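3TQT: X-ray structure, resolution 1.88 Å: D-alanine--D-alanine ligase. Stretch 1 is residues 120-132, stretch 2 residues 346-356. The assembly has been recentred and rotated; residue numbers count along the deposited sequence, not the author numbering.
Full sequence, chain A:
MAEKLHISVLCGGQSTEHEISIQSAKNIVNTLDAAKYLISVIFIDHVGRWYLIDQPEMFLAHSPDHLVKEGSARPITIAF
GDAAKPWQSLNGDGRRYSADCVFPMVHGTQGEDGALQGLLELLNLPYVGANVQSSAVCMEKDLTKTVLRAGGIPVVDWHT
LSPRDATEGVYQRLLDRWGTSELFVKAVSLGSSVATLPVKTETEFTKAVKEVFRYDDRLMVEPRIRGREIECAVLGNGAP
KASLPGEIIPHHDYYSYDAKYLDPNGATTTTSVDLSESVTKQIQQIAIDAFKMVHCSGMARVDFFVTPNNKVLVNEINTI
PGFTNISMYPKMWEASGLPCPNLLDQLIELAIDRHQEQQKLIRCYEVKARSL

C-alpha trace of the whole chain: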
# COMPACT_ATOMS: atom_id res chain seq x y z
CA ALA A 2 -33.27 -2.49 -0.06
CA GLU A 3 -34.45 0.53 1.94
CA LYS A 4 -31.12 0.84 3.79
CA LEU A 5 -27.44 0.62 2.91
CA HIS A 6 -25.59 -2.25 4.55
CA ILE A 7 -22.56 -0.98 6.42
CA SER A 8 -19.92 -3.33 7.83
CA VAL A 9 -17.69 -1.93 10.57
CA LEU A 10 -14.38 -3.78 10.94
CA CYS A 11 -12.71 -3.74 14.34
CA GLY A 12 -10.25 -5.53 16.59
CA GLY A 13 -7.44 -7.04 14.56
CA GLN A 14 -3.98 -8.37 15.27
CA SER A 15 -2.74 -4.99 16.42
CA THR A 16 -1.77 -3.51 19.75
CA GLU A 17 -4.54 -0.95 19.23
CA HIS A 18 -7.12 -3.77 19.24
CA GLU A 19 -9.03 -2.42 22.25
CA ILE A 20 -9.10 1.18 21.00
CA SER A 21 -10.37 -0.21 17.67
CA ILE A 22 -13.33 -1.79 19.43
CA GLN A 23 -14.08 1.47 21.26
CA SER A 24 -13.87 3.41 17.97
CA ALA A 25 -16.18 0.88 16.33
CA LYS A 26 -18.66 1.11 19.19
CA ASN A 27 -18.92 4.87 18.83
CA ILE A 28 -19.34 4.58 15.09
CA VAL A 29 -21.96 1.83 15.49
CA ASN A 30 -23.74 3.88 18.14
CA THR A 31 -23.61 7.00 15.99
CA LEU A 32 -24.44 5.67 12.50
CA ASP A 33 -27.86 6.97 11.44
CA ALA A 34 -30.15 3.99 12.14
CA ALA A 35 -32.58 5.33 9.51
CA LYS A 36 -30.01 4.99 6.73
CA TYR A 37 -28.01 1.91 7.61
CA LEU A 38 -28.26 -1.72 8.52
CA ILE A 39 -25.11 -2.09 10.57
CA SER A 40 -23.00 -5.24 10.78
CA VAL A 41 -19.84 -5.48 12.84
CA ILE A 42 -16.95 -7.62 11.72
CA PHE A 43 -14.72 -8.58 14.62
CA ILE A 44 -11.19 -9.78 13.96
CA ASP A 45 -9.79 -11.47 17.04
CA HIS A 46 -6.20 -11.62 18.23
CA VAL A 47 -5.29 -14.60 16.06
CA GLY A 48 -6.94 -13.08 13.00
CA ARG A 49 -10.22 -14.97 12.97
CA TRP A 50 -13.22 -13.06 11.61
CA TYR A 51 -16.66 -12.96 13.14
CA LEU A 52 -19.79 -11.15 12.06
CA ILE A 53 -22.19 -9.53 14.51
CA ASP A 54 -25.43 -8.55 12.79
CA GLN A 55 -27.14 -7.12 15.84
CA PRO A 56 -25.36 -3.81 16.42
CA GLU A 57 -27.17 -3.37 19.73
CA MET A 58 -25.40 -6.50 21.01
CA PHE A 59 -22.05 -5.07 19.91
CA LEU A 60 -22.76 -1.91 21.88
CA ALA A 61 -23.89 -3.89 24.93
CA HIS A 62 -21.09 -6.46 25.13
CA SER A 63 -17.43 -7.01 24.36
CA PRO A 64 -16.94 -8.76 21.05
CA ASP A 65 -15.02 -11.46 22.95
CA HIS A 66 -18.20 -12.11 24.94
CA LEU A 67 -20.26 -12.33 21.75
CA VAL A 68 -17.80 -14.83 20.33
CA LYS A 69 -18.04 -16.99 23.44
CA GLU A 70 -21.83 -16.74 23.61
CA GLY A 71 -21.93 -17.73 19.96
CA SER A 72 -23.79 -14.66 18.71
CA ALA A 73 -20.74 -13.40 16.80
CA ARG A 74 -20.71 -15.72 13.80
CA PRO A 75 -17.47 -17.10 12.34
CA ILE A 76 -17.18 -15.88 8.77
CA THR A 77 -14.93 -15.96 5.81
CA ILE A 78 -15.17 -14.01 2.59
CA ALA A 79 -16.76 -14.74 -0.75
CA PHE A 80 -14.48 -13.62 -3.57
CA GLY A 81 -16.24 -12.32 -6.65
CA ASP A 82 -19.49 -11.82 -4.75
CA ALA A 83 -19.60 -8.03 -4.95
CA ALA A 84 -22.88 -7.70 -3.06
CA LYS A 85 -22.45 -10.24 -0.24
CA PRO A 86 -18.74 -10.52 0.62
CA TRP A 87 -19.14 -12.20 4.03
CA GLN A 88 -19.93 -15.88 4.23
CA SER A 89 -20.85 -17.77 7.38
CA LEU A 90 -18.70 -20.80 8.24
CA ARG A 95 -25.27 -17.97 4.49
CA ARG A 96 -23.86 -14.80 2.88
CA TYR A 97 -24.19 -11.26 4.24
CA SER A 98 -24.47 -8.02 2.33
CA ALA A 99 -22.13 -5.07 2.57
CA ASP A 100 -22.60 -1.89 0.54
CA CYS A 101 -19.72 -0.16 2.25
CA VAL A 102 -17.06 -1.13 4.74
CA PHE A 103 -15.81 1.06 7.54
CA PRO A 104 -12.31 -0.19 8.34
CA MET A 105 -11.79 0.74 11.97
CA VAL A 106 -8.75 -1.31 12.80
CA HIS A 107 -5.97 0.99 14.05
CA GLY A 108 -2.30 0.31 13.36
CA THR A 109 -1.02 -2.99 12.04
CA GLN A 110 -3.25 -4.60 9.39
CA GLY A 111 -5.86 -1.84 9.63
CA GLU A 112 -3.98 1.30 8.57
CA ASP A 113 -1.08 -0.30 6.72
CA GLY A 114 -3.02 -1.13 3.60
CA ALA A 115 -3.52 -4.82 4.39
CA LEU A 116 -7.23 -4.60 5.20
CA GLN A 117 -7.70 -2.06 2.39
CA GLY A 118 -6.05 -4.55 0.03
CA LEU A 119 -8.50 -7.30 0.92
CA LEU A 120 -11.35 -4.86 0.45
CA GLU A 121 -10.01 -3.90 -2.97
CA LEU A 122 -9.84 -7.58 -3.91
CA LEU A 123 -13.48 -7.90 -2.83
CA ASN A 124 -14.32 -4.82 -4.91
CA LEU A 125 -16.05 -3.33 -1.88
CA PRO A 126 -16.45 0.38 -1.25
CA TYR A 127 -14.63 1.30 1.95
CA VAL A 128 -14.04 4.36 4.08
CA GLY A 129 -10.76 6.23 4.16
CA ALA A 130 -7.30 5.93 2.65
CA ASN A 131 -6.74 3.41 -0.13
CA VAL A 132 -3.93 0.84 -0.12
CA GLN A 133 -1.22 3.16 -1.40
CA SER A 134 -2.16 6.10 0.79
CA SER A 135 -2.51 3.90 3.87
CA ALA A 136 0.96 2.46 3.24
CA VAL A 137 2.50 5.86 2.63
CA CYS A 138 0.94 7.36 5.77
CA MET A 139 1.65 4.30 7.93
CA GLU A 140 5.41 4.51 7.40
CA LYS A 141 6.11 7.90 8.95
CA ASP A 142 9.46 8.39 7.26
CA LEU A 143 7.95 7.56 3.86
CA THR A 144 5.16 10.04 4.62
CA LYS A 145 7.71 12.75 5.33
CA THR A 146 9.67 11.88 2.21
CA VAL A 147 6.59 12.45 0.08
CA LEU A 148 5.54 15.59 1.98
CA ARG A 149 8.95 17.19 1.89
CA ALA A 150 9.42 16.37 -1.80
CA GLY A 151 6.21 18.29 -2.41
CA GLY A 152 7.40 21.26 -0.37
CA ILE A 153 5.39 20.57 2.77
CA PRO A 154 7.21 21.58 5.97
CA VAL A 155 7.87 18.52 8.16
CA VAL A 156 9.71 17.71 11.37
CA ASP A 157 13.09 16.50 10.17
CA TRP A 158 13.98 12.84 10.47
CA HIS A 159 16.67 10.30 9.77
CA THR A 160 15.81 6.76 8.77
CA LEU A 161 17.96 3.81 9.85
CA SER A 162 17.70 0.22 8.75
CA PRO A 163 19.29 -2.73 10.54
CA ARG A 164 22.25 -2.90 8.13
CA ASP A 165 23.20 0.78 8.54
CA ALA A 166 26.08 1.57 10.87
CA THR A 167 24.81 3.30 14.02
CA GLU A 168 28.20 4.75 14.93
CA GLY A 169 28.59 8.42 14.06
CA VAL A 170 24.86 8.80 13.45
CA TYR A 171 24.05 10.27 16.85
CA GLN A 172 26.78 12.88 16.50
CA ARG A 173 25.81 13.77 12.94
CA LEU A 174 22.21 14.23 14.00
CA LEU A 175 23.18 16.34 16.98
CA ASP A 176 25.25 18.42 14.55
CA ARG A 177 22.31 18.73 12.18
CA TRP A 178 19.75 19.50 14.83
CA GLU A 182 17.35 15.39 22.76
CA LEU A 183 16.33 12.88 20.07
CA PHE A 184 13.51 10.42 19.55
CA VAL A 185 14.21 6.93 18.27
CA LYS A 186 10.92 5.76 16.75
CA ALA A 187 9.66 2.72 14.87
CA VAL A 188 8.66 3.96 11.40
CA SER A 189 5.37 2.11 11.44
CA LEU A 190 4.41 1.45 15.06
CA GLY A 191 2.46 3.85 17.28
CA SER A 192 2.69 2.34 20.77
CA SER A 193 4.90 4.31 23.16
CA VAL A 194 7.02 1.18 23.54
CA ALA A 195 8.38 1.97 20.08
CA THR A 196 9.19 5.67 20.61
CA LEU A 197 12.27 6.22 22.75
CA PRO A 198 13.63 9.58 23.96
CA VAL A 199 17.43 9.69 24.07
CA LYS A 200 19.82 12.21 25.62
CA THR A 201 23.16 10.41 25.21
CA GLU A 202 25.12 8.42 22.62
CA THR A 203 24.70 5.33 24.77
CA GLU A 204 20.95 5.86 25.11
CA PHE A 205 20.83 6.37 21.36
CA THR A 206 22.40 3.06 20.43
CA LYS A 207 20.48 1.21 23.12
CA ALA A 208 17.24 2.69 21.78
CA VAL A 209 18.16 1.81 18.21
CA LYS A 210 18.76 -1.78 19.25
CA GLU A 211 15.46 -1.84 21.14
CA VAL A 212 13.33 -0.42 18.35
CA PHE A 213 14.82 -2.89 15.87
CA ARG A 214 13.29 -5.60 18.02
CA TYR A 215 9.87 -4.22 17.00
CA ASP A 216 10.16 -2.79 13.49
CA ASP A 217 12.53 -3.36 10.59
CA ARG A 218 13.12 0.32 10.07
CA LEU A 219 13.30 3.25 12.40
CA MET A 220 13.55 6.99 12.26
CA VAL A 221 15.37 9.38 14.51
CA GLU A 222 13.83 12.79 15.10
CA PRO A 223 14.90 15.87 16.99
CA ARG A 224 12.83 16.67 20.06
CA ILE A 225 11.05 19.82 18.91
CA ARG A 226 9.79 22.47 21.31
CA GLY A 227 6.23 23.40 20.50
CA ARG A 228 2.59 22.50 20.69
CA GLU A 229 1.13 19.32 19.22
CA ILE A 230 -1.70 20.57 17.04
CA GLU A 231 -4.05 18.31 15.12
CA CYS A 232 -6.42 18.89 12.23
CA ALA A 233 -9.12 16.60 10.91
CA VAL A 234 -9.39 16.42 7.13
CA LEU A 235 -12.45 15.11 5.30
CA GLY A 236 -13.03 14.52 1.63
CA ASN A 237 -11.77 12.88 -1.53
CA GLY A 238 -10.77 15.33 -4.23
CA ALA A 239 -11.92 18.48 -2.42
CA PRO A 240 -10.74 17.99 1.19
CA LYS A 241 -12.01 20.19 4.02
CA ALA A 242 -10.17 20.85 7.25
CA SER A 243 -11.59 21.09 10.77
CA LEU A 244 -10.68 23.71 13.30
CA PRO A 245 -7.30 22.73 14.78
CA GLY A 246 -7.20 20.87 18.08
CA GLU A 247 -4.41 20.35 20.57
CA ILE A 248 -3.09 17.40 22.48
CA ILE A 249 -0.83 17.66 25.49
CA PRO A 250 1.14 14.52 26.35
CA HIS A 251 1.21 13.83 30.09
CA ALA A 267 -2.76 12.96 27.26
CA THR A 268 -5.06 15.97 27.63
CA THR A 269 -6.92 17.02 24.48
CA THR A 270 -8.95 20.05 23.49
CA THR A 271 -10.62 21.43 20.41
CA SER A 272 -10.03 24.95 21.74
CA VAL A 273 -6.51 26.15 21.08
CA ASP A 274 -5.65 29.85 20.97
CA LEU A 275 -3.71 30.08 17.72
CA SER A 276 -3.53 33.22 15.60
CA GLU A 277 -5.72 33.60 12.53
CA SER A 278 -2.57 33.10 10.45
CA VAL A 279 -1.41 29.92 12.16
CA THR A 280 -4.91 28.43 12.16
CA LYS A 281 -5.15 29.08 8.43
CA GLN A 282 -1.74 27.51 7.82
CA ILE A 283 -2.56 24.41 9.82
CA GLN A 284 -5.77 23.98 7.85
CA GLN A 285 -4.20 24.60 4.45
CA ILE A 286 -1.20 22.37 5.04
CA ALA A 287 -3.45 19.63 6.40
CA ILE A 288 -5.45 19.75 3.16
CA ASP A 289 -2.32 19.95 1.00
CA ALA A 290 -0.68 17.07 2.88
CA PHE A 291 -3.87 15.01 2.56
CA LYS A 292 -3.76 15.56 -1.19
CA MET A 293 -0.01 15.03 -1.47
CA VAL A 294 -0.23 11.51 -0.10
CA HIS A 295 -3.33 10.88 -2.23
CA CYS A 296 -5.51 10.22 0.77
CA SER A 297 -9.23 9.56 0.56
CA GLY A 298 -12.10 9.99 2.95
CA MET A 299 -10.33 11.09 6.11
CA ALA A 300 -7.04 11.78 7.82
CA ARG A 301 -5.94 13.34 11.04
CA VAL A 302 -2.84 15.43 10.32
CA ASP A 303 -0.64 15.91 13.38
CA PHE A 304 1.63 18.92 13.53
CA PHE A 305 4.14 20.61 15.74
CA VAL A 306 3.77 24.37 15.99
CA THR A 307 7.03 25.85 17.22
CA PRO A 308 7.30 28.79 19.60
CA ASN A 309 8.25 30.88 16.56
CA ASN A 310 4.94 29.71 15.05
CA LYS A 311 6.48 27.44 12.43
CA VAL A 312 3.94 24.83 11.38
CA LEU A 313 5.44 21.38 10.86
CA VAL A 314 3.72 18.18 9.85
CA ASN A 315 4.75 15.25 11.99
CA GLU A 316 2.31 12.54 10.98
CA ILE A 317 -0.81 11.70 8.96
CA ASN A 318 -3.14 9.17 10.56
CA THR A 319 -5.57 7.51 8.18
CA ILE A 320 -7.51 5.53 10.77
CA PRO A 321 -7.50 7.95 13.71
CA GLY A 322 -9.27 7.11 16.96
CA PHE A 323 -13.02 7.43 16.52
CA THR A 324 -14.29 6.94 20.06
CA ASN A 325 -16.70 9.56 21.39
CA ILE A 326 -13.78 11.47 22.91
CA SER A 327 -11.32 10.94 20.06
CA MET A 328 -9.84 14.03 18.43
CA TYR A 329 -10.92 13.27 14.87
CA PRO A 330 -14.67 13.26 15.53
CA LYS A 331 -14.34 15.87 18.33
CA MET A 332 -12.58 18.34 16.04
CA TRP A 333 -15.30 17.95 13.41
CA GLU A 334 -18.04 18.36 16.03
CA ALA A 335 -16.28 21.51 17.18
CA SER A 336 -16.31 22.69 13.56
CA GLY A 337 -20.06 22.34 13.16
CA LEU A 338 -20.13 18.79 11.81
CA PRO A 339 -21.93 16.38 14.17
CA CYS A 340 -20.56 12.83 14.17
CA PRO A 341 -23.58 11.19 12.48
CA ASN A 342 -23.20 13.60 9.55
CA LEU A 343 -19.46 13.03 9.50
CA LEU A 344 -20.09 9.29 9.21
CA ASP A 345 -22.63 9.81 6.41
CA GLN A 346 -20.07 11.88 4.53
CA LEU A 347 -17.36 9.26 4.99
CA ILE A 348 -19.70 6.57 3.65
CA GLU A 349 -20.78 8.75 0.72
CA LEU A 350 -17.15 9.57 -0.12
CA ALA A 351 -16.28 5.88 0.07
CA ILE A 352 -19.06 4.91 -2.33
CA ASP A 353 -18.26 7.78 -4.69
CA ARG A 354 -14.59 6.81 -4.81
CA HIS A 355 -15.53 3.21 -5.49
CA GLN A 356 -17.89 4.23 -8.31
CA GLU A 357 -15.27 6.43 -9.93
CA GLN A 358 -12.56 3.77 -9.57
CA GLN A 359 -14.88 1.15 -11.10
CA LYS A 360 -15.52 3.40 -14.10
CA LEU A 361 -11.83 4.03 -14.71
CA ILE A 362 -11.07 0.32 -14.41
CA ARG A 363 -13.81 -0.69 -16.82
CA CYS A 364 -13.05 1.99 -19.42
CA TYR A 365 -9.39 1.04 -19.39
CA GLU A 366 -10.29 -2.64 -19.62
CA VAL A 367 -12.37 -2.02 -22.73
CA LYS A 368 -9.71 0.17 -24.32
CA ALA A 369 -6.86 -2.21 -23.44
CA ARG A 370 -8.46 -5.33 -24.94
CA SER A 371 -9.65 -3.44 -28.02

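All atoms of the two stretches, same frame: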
# COMPACT_ATOMS: atom_id res chain seq x y z
N LEU A 120 -10.11 -5.51 0.85
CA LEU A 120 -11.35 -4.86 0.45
C LEU A 120 -11.32 -4.50 -1.02
O LEU A 120 -12.36 -4.57 -1.69
CB LEU A 120 -11.63 -3.63 1.33
CG LEU A 120 -11.87 -3.94 2.81
CD1 LEU A 120 -12.02 -2.66 3.58
CD2 LEU A 120 -13.10 -4.84 2.99
N GLU A 121 -10.15 -4.12 -1.54
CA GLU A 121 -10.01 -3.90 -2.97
C GLU A 121 -10.23 -5.20 -3.73
O GLU A 121 -10.88 -5.21 -4.77
CB GLU A 121 -8.62 -3.35 -3.32
CG GLU A 121 -8.35 -1.97 -2.79
CD GLU A 121 -9.05 -0.88 -3.57
OE1 GLU A 121 -9.64 -1.19 -4.63
OE2 GLU A 121 -9.00 0.28 -3.12
N LEU A 122 -9.69 -6.30 -3.22
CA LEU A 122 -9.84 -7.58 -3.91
C LEU A 122 -11.30 -8.02 -3.92
O LEU A 122 -11.72 -8.74 -4.82
CB LEU A 122 -9.00 -8.65 -3.22
CG LEU A 122 -7.49 -8.51 -3.41
CD1 LEU A 122 -6.79 -9.44 -2.44
CD2 LEU A 122 -7.14 -8.85 -4.85
N LEU A 123 -12.05 -7.59 -2.92
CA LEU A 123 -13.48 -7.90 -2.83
C LEU A 123 -14.31 -6.89 -3.60
O LEU A 123 -15.54 -7.01 -3.67
CB LEU A 123 -13.94 -7.95 -1.38
CG LEU A 123 -13.39 -9.07 -0.51
CD1 LEU A 123 -13.93 -8.94 0.88
CD2 LEU A 123 -13.77 -10.42 -1.08
N ASN A 124 -13.65 -5.89 -4.17
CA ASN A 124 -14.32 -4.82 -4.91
C ASN A 124 -15.38 -4.17 -4.06
O ASN A 124 -16.46 -3.86 -4.55
CB ASN A 124 -14.98 -5.35 -6.21
CG ASN A 124 -13.97 -5.96 -7.17
OD1 ASN A 124 -14.19 -7.05 -7.72
ND2 ASN A 124 -12.86 -5.26 -7.38
N LEU A 125 -15.10 -3.97 -2.77
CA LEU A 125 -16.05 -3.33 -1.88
C LEU A 125 -15.72 -1.86 -1.68
O LEU A 125 -14.56 -1.51 -1.53
CB LEU A 125 -16.06 -4.00 -0.52
CG LEU A 125 -16.58 -5.44 -0.48
CD1 LEU A 125 -16.30 -6.03 0.89
CD2 LEU A 125 -18.07 -5.48 -0.81
N PRO A 126 -16.74 -1.00 -1.66
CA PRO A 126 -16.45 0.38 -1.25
C PRO A 126 -16.00 0.36 0.20
O PRO A 126 -16.51 -0.42 1.00
CB PRO A 126 -17.81 1.09 -1.38
CG PRO A 126 -18.64 0.19 -2.28
CD PRO A 126 -18.16 -1.20 -1.99
N TYR A 127 -15.03 1.21 0.55
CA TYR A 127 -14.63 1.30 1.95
C TYR A 127 -14.18 2.71 2.32
O TYR A 127 -13.67 3.47 1.48
CB TYR A 127 -13.54 0.27 2.28
CG TYR A 127 -12.27 0.43 1.51
CD1 TYR A 127 -11.21 1.20 2.02
CD2 TYR A 127 -12.10 -0.19 0.28
CE1 TYR A 127 -10.05 1.34 1.32
CE2 TYR A 127 -10.92 -0.05 -0.44
CZ TYR A 127 -9.90 0.71 0.09
OH TYR A 127 -8.75 0.85 -0.62
N VAL A 128 -14.36 3.03 3.58
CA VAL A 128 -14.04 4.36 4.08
C VAL A 128 -12.54 4.59 4.21
O VAL A 128 -11.79 3.70 4.62
CB VAL A 128 -14.72 4.61 5.41
CG1 VAL A 128 -14.18 5.88 6.08
CG2 VAL A 128 -16.23 4.67 5.21
N GLY A 129 -12.11 5.79 3.84
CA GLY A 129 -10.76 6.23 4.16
C GLY A 129 -9.71 5.94 3.11
O GLY A 129 -10.02 5.68 1.95
N ALA A 130 -8.45 5.98 3.54
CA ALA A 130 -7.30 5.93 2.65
C ALA A 130 -7.27 4.61 1.92
O ALA A 130 -7.59 3.58 2.51
CB ALA A 130 -6.03 6.09 3.47
N ASN A 131 -6.90 4.63 0.64
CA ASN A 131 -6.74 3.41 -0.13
C ASN A 131 -5.45 2.68 0.25
O ASN A 131 -4.79 3.05 1.21
CB ASN A 131 -6.83 3.67 -1.64
CG ASN A 131 -5.63 4.42 -2.19
OD1 ASN A 131 -4.71 4.79 -1.47
ND2 ASN A 131 -5.63 4.63 -3.51
N VAL A 132 -5.08 1.65 -0.51
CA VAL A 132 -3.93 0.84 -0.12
C VAL A 132 -2.65 1.67 -0.16
O VAL A 132 -1.87 1.66 0.79
CB VAL A 132 -3.76 -0.40 -1.02
CG1 VAL A 132 -2.40 -1.06 -0.77
CG2 VAL A 132 -4.90 -1.38 -0.76
N GLN A 346 -20.99 11.36 5.54
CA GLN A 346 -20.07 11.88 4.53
C GLN A 346 -18.96 10.89 4.21
O GLN A 346 -18.62 10.68 3.04
CB GLN A 346 -19.54 13.25 4.97
CG GLN A 346 -20.68 14.29 4.94
CD GLN A 346 -20.22 15.72 5.09
OE1 GLN A 346 -19.06 16.05 4.82
NE2 GLN A 346 -21.13 16.59 5.51
N LEU A 347 -18.41 10.25 5.23
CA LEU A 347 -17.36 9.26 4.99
C LEU A 347 -17.89 8.10 4.15
O LEU A 347 -17.21 7.62 3.24
CB LEU A 347 -16.78 8.75 6.31
CG LEU A 347 -15.92 9.79 7.04
CD1 LEU A 347 -15.72 9.37 8.49
CD2 LEU A 347 -14.59 9.95 6.31
N ILE A 348 -19.11 7.65 4.44
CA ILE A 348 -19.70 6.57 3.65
C ILE A 348 -19.97 7.03 2.22
O ILE A 348 -19.68 6.31 1.26
CB ILE A 348 -20.98 6.02 4.33
CG1 ILE A 348 -20.59 5.21 5.58
CG2 ILE A 348 -21.80 5.19 3.36
CD1 ILE A 348 -21.75 4.98 6.54
N GLU A 349 -20.52 8.23 2.05
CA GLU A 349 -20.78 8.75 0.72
C GLU A 349 -19.49 8.89 -0.10
O GLU A 349 -19.46 8.50 -1.27
CB GLU A 349 -21.52 10.10 0.79
CG GLU A 349 -23.00 9.96 1.16
CD GLU A 349 -23.55 11.18 1.91
OE1 GLU A 349 -22.86 12.22 1.96
OE2 GLU A 349 -24.66 11.09 2.47
N LEU A 350 -18.45 9.43 0.52
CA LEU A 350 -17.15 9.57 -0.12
C LEU A 350 -16.58 8.22 -0.54
O LEU A 350 -16.01 8.09 -1.61
CB LEU A 350 -16.16 10.23 0.83
CG LEU A 350 -16.37 11.72 1.12
CD1 LEU A 350 -15.53 12.15 2.32
CD2 LEU A 350 -16.00 12.55 -0.10
N ALA A 351 -16.73 7.24 0.34
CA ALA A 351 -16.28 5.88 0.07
C ALA A 351 -16.97 5.31 -1.17
O ALA A 351 -16.32 4.75 -2.05
CB ALA A 351 -16.54 4.98 1.31
N ILE A 352 -18.29 5.44 -1.22
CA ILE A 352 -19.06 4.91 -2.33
C ILE A 352 -18.74 5.66 -3.61
O ILE A 352 -18.61 5.07 -4.67
CB ILE A 352 -20.57 4.93 -2.03
CG1 ILE A 352 -20.89 3.84 -0.99
CG2 ILE A 352 -21.39 4.66 -3.30
CD1 ILE A 352 -22.23 4.00 -0.31
N ASP A 353 -18.60 6.98 -3.51
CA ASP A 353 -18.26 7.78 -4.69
C ASP A 353 -16.90 7.40 -5.25
O ASP A 353 -16.73 7.28 -6.47
CB ASP A 353 -18.24 9.26 -4.35
CG ASP A 353 -19.63 9.84 -4.16
OD1 ASP A 353 -20.60 9.23 -4.67
OD2 ASP A 353 -19.74 10.90 -3.53
N ARG A 354 -15.92 7.22 -4.36
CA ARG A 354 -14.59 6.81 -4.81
C ARG A 354 -14.66 5.47 -5.52
O ARG A 354 -14.10 5.29 -6.60
CB ARG A 354 -13.60 6.71 -3.66
CG ARG A 354 -12.19 6.31 -4.13
CD ARG A 354 -11.16 6.38 -3.01
NE ARG A 354 -11.53 5.46 -1.93
CZ ARG A 354 -11.01 4.25 -1.78
NH1 ARG A 354 -10.08 3.82 -2.63
NH2 ARG A 354 -11.40 3.48 -0.77
N HIS A 355 -15.37 4.53 -4.91
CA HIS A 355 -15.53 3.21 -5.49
C HIS A 355 -16.16 3.28 -6.89
O HIS A 355 -15.73 2.57 -7.82
CB HIS A 355 -16.39 2.34 -4.56
CG HIS A 355 -16.77 1.03 -5.16
ND1 HIS A 355 -15.98 -0.09 -5.06
CD2 HIS A 355 -17.85 0.67 -5.89
CE1 HIS A 355 -16.57 -1.10 -5.69
NE2 HIS A 355 -17.70 -0.66 -6.20
N GLN A 356 -17.17 4.13 -7.03
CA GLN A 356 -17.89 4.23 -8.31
C GLN A 356 -16.97 4.79 -9.38
O GLN A 356 -16.92 4.29 -10.50
CB GLN A 356 -19.16 5.08 -8.16
CG GLN A 356 -20.28 4.35 -7.42
CD GLN A 356 -20.58 2.98 -8.01
OE1 GLN A 356 -20.17 1.95 -7.47
NE2 GLN A 356 -21.30 2.97 -9.13
O HOH W 1 -14.13 3.02 -1.68
O HOH W 2 -12.27 5.59 0.61
O HOH W 3 -14.34 7.59 2.95

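The helix of stretch 2 offers one face, L347, A351, R354 and H355, to an extended loop, and the pair buries 530 Å². The first rule is a small residue at the closest approach: the CA atoms of V128 and A351 lie 4.8 Å apart, and the A351 methyl points toward the loop, its CB 3.2 Å from Y127 O. V128 fills the hollow beside that methyl; its CG2 lies 3.9 Å from A351 CB and 3.7 Å from L347 O, so the side chain spans two turns.

A turn further on, the puckered P126 ring sets its CG over one face of the H355 imidazole, 3.7 Å from the ring centroid, while P126 CB also meets I352 CG1 at 4.1 Å.

R354 supplies reach. Its extended chi1 and chi2 carry the guanidinium over the Y127 ring, CZ 4.5 Å from the centroid in a cation-pi contact, and NH2 donates to Y127 O at 3.2 Å. E121 OE2 adds a long salt bridge to R354 NH1 (3.7 Å) and accepts from Y127 OH (2.6 Å).

Water fills the remaining gaps: water 1 joins Y127 N to A351 O, water 2 joins R354 NE to the carbonyls of Y127 and G129, and water 3 links G129 N to L347 O. G129, with phi 91°, takes a backbone shape that itself calls for glycine.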